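Local coordinates for protein uncharacterized ACR, COG1565 superfamily (Burkholderia thailandensis, PDB 4F3N) that is of unestablished function but probably transfers methyl groups from S-adenosylmethionine, perhaps to arginine side chains of other proteins, at residues Ala180-Thr185 with Val197-Ala202; Ala153-Ala158 with Asp167-Val172. One frame throughout, in Å; residues are numbered along the deposited sequence.

In the fold
The two contacts are neighbouring helix-to-strand packings on the seven-stranded mixed sheet, with centres about 10 Å apart. Interaction 2 comes first along the chain. It closes the unit strand 140-144, helix 150-161, strand 168-172. Interaction 1 follows and belongs to the next unit, strand 168-172, helix 179-189, strand 197-200. Strand 168-172 is common to both. It pairs with strand 197-200 through probable backbone hydrogen bonds between R198 O and I171 N and between L200 N and I171 O. Side chains join them too: V197 CG2 packs on L156 CD1 at 3.5 Å. Strand order 3-2-1-4-5-7-6 is that of class I methyltransferases. The contacts hold helices 150-161 and 179-189 against the 197-200/168-172 edge of that sheet.

Interaction 1. Residues Ala180-Thr185 with Val197-Ala202; sequences ARQRET and VRWLDA
R183 on helix 179-189 faces W199 on strand 197-200 with their CA atoms 9.5 Å apart, while the nearest CA pair is R183 and V197 at 8.6 Å. The indole of W199 spans this gap. Its NE1 donates a hydrogen bond to Q182 OE1, with an N to O distance of 2.7 Å and an N-H...O angle of 151°. The oxygen sits at the edge of the indole, almost in the ring plane. The donor in turn lies in the carbonyl plane of the amide. Amide and ring are nearly coplanar, with planes 17° apart. Q182 CG lies beside the backbone N and the chain is extended beyond it (chi2 166°), which carries the amide out from the helix toward the sheet, where it meets the indole edge. The other end of this buried amide is held as well. Q182 NE2 bonds to G145 O and G147 O, in the glycine-rich loop after strand 140-144. The loop resembles the one that usually borders the cofactor in class I methyltransferases. The Q182 side chain is about 11 Å from that of N214, a residue seen to bind S-adenosylhomocysteine, though no ligand is bound to this chain. With both ends bonded, the rotation of the amide is fixed. The six-membered ring of W199 runs on to R183. There CH2 packs on R183 CB at 3.9 Å, and CZ2 lies 3.7 Å from R183 N. The guanidinium of R183 extends away from the strand. V197 CG1 lies over one face of the indole, 3.6 Å from its plane and nearer its margin than its centre.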
loop_
_atom_site.group_PDB
_atom_site.type_symbol
_atom_site.label_atom_id
_atom_site.label_comp_id
_atom_site.label_asym_id
_atom_site.label_seq_id
_atom_site.Cartn_x
_atom_site.Cartn_y
_atom_site.Cartn_z
ATOM N N ALA A 180 10.313 -1.801 16.519
ATOM C CA ALA A 180 10.132 -2.209 17.910
ATOM C C ALA A 180 8.834 -2.968 18.116
ATOM O O ALA A 180 8.838 -4.034 18.732
ATOM C CB ALA A 180 10.202 -0.983 18.885
ATOM N N ARG A 181 7.727 -2.433 17.607
ATOM C CA ARG A 181 6.459 -3.131 17.745
ATOM C C ARG A 181 6.432 -4.441 16.951
ATOM O O ARG A 181 5.890 -5.443 17.432
ATOM C CB ARG A 181 5.264 -2.241 17.370
ATOM C CG ARG A 181 3.917 -2.908 17.658
ATOM C CD ARG A 181 3.058 -2.115 18.634
ATOM N NE ARG A 181 1.655 -2.544 18.595
ATOM C CZ ARG A 181 0.634 -1.867 18.043
ATOM N NH1 ARG A 181 0.820 -0.689 17.434
ATOM N NH2 ARG A 181 -0.601 -2.389 18.083
ATOM N N GLN A 182 7.024 -4.444 15.750
ATOM C CA GLN A 182 7.100 -5.653 14.944
ATOM C C GLN A 182 7.841 -6.787 15.683
ATOM O O GLN A 182 7.394 -7.935 15.704
ATOM C CB GLN A 182 7.807 -5.366 13.610
ATOM C CG GLN A 182 7.003 -4.434 12.719
ATOM C CD GLN A 182 7.773 -3.852 11.556
ATOM O OE1 GLN A 182 9.002 -4.006 11.455
ATOM N NE2 GLN A 182 7.049 -3.153 10.653
ATOM N N ARG A 183 8.958 -6.440 16.316
ATOM C CA ARG A 183 9.764 -7.392 17.067
ATOM C C ARG A 183 8.964 -7.976 18.227
ATOM O O ARG A 183 9.013 -9.159 18.476
ATOM C CB ARG A 183 11.022 -6.670 17.594
ATOM C CG ARG A 183 11.899 -7.489 18.504
ATOM C CD ARG A 183 13.181 -6.695 18.755
ATOM N NE ARG A 183 14.097 -7.447 19.571
ATOM C CZ ARG A 183 14.210 -7.295 20.883
ATOM N NH1 ARG A 183 13.495 -6.366 21.513
ATOM N NH2 ARG A 183 15.072 -8.031 21.556
ATOM N N GLU A 184 8.192 -7.130 18.901
ATOM C CA GLU A 184 7.316 -7.564 19.994
ATOM C C GLU A 184 6.257 -8.551 19.506
ATOM O O GLU A 184 6.079 -9.599 20.109
ATOM C CB GLU A 184 6.621 -6.347 20.611
ATOM C CG GLU A 184 5.927 -6.646 21.930
ATOM C CD GLU A 184 5.046 -5.505 22.419
ATOM O OE1 GLU A 184 4.945 -4.445 21.740
ATOM O OE2 GLU A 184 4.413 -5.693 23.485
ATOM N N THR A 185 5.616 -8.216 18.380
ATOM C CA THR A 185 4.572 -9.046 17.761
ATOM C C THR A 185 5.159 -10.409 17.368
ATOM O O THR A 185 4.596 -11.453 17.667
ATOM C CB THR A 185 3.982 -8.357 16.512
ATOM O OG1 THR A 185 3.344 -7.130 16.881
ATOM C CG2 THR A 185 2.976 -9.242 15.780
ATOM N N VAL A 197 14.146 -13.320 11.504
ATOM C CA VAL A 197 13.754 -11.997 11.015
ATOM C C VAL A 197 14.916 -11.018 11.141
ATOM O O VAL A 197 15.623 -11.000 12.172
ATOM C CB VAL A 197 12.506 -11.474 11.755
ATOM C CG1 VAL A 197 12.117 -10.103 11.250
ATOM C CG2 VAL A 197 11.339 -12.467 11.615
ATOM N N ARG A 198 15.165 -10.236 10.096
ATOM C CA ARG A 198 16.148 -9.174 10.158
ATOM C C ARG A 198 15.521 -7.922 9.595
ATOM O O ARG A 198 14.682 -7.997 8.659
ATOM C CB ARG A 198 17.409 -9.544 9.370
ATOM C CG ARG A 198 18.224 -10.683 9.972
ATOM C CD ARG A 198 18.854 -10.280 11.289
ATOM N NE ARG A 198 19.680 -11.359 11.837
ATOM C CZ ARG A 198 19.220 -12.387 12.546
ATOM N NH1 ARG A 198 17.925 -12.521 12.814
ATOM N NH2 ARG A 198 20.078 -13.308 13.011
ATOM N N TRP A 199 15.897 -6.770 10.136
ATOM C CA TRP A 199 15.377 -5.505 9.670
ATOM C C TRP A 199 16.418 -4.725 8.882
ATOM O O TRP A 199 17.606 -4.710 9.224
ATOM C CB TRP A 199 14.926 -4.680 10.863
ATOM C CG TRP A 199 13.615 -5.128 11.458
ATOM C CD1 TRP A 199 12.329 -4.605 11.207
ATOM C CD2 TRP A 199 13.383 -6.225 12.415
ATOM N NE1 TRP A 199 11.394 -5.279 11.917
ATOM C CE2 TRP A 199 11.952 -6.246 12.674
ATOM C CE3 TRP A 199 14.206 -7.124 13.083
ATOM C CZ2 TRP A 199 11.379 -7.138 13.556
ATOM C CZ3 TRP A 199 13.620 -8.043 13.957
ATOM C CH2 TRP A 199 12.224 -8.044 14.179
ATOM N N LEU A 200 15.946 -4.096 7.812
ATOM C CA LEU A 200 16.773 -3.312 6.906
ATOM C C LEU A 200 16.376 -1.851 6.934
ATOM O O LEU A 200 15.201 -1.543 7.066
ATOM C CB LEU A 200 16.570 -3.825 5.488
ATOM C CG LEU A 200 16.847 -5.287 5.206
ATOM C CD1 LEU A 200 16.497 -5.574 3.761
ATOM C CD2 LEU A 200 18.304 -5.651 5.504
ATOM N N ASP A 201 17.359 -0.966 6.745
ATOM C CA ASP A 201 17.113 0.459 6.736
ATOM C C ASP A 201 16.771 0.981 5.317
ATOM O O ASP A 201 16.290 2.108 5.170
ATOM C CB ASP A 201 18.347 1.205 7.230
ATOM C CG ASP A 201 18.690 0.864 8.679
ATOM O OD1 ASP A 201 17.862 0.227 9.336
ATOM O OD2 ASP A 201 19.775 1.237 9.157
ATOM N N ALA A 202 17.049 0.180 4.303
ATOM C CA ALA A 202 16.797 0.558 2.909
ATOM C C ALA A 202 16.678 -0.686 2.055
ATOM O O ALA A 202 17.114 -1.750 2.460
ATOM C CB ALA A 202 17.921 1.436 2.402
#

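Interaction 2. Residues Ala153-Ala158 with Asp167-Val172; sequences AGLLTA and DEYAIV
On the helix that carries L155 and L156 against Y169, the carbonyl oxygen A153 O accepts two hydrogen bonds. T157 N to A153 O is the helical bond, at 3.0 Å. The other comes from the hydroxyl T157 OG1, at 2.9 Å from A153 O. The two donors reach the oxygen from opposite faces of the carbonyl plane. The contact with strand 168-172 itself is buried and apolar, and the ring of Y169 makes most of it. L156 lies beside the start of the ring. Its branch carbon CG is 3.7 Å from Y169 CD2, and its CD2 methyl is 4.0 Å from Y169 CB. L155 meets the far end of the same ring. Its side chain runs at about a right angle to that of Y169, and its CD2 methyl is at the ring edge, 3.9 Å from Y169 OH. The anti chi1 of Y169 (-170°) sends the ring across the face of the helix, with L156 near its CB end and L155 at its hydroxyl end. The polar end of Y169 is satisfied from the sheet side: OH is hydrogen-bonded to E143 OE1 on strand 140-144. The I171 CG1 carbon sits at the ring edge, in its plane. Helix 150-161 thus packs on the strand that follows it, as in the parallel beta-alpha-beta crossover of the Rossmann-like methyltransferase fold.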
loop_
_atom_site.group_PDB
_atom_site.type_symbol
_atom_site.label_atom_id
_atom_site.label_comp_id
_atom_site.label_asym_id
_atom_site.label_seq_id
_atom_site.Cartn_x
_atom_site.Cartn_y
_atom_site.Cartn_z
ATOM N N ALA A 153 4.437 -12.397 11.081
ATOM C CA ALA A 153 4.295 -13.517 12.015
ATOM C C ALA A 153 3.447 -14.626 11.391
ATOM O O ALA A 153 3.806 -15.824 11.458
ATOM C CB ALA A 153 3.711 -13.052 13.334
ATOM N N GLY A 154 2.360 -14.228 10.709
ATOM C CA GLY A 154 1.458 -15.173 10.070
ATOM C C GLY A 154 2.105 -15.893 8.913
ATOM O O GLY A 154 1.889 -17.105 8.732
ATOM N N LEU A 155 2.863 -15.165 8.099
ATOM C CA LEU A 155 3.435 -15.739 6.874
ATOM C C LEU A 155 4.609 -16.671 7.252
ATOM O O LEU A 155 4.771 -17.779 6.720
ATOM C CB LEU A 155 3.879 -14.615 5.948
ATOM C CG LEU A 155 4.153 -14.894 4.490
ATOM C CD1 LEU A 155 3.025 -15.672 3.793
ATOM C CD2 LEU A 155 4.336 -13.527 3.764
ATOM N N LEU A 156 5.380 -16.238 8.225
ATOM C CA LEU A 156 6.487 -17.059 8.717
ATOM C C LEU A 156 5.961 -18.393 9.249
ATOM O O LEU A 156 6.466 -19.489 8.915
ATOM C CB LEU A 156 7.221 -16.330 9.853
ATOM C CG LEU A 156 8.449 -15.553 9.506
ATOM C CD1 LEU A 156 8.972 -14.856 10.751
ATOM C CD2 LEU A 156 9.519 -16.524 8.951
ATOM N N THR A 157 4.957 -18.299 10.115
ATOM C CA THR A 157 4.369 -19.475 10.723
ATOM C C THR A 157 3.722 -20.412 9.689
ATOM O O THR A 157 3.930 -21.664 9.666
ATOM C CB THR A 157 3.341 -19.050 11.801
ATOM O OG1 THR A 157 4.047 -18.365 12.840
ATOM C CG2 THR A 157 2.694 -20.261 12.453
ATOM N N ALA A 158 3.009 -19.811 8.763
ATOM C CA ALA A 158 2.292 -20.607 7.776
ATOM C C ALA A 158 3.262 -21.273 6.812
ATOM O O ALA A 158 3.051 -22.451 6.441
ATOM C CB ALA A 158 1.258 -19.770 7.028
ATOM N N ASP A 167 15.842 -18.780 4.753
ATOM C CA ASP A 167 17.144 -18.306 5.205
ATOM C C ASP A 167 17.017 -16.979 5.982
ATOM O O ASP A 167 17.770 -16.723 6.938
ATOM C CB ASP A 167 18.099 -18.153 4.047
ATOM C CG ASP A 167 18.417 -19.479 3.338
ATOM O OD1 ASP A 167 18.309 -20.560 3.967
ATOM O OD2 ASP A 167 18.818 -19.417 2.139
ATOM N N GLU A 168 16.045 -16.164 5.616
ATOM C CA GLU A 168 15.778 -14.899 6.311
ATOM C C GLU A 168 14.377 -14.362 5.897
ATOM O O GLU A 168 13.923 -14.564 4.779
ATOM C CB GLU A 168 16.841 -13.871 5.920
ATOM C CG GLU A 168 16.732 -12.497 6.577
ATOM C CD GLU A 168 17.952 -11.631 6.298
ATOM O OE1 GLU A 168 19.045 -11.932 6.829
ATOM O OE2 GLU A 168 17.837 -10.714 5.487
ATOM N N TYR A 169 13.716 -13.674 6.827
ATOM C CA TYR A 169 12.524 -12.861 6.526
ATOM C C TYR A 169 12.985 -11.460 6.829
ATOM O O TYR A 169 13.207 -11.135 8.002
ATOM C CB TYR A 169 11.356 -13.269 7.461
ATOM C CG TYR A 169 10.016 -12.656 7.056
ATOM C CD1 TYR A 169 9.778 -11.287 7.230
ATOM C CD2 TYR A 169 9.016 -13.445 6.457
ATOM C CE1 TYR A 169 8.570 -10.721 6.833
ATOM C CE2 TYR A 169 7.839 -12.897 6.076
ATOM C CZ TYR A 169 7.602 -11.542 6.297
ATOM O OH TYR A 169 6.395 -10.990 5.856
ATOM N N ALA A 170 13.209 -10.659 5.790
ATOM C CA ALA A 170 13.711 -9.295 5.911
ATOM C C ALA A 170 12.549 -8.330 5.989
ATOM O O ALA A 170 11.577 -8.442 5.215
ATOM C CB ALA A 170 14.623 -8.917 4.743
ATOM N N ILE A 171 12.600 -7.421 6.947
ATOM C CA ILE A 171 11.598 -6.309 6.998
ATOM C C ILE A 171 12.287 -4.980 6.713
ATOM O O ILE A 171 13.261 -4.640 7.356
ATOM C CB ILE A 171 10.835 -6.225 8.340
ATOM C CG1 ILE A 171 10.008 -7.490 8.565
ATOM C CG2 ILE A 171 10.003 -4.941 8.389
ATOM C CD1 ILE A 171 9.381 -7.656 9.957
ATOM N N VAL A 172 11.788 -4.221 5.738
ATOM C CA VAL A 172 12.306 -2.894 5.451
ATOM C C VAL A 172 11.524 -1.848 6.208
ATOM O O VAL A 172 10.353 -1.620 5.916
ATOM C CB VAL A 172 12.285 -2.514 3.941
ATOM C CG1 VAL A 172 12.930 -1.146 3.731
ATOM C CG2 VAL A 172 12.987 -3.569 3.113
#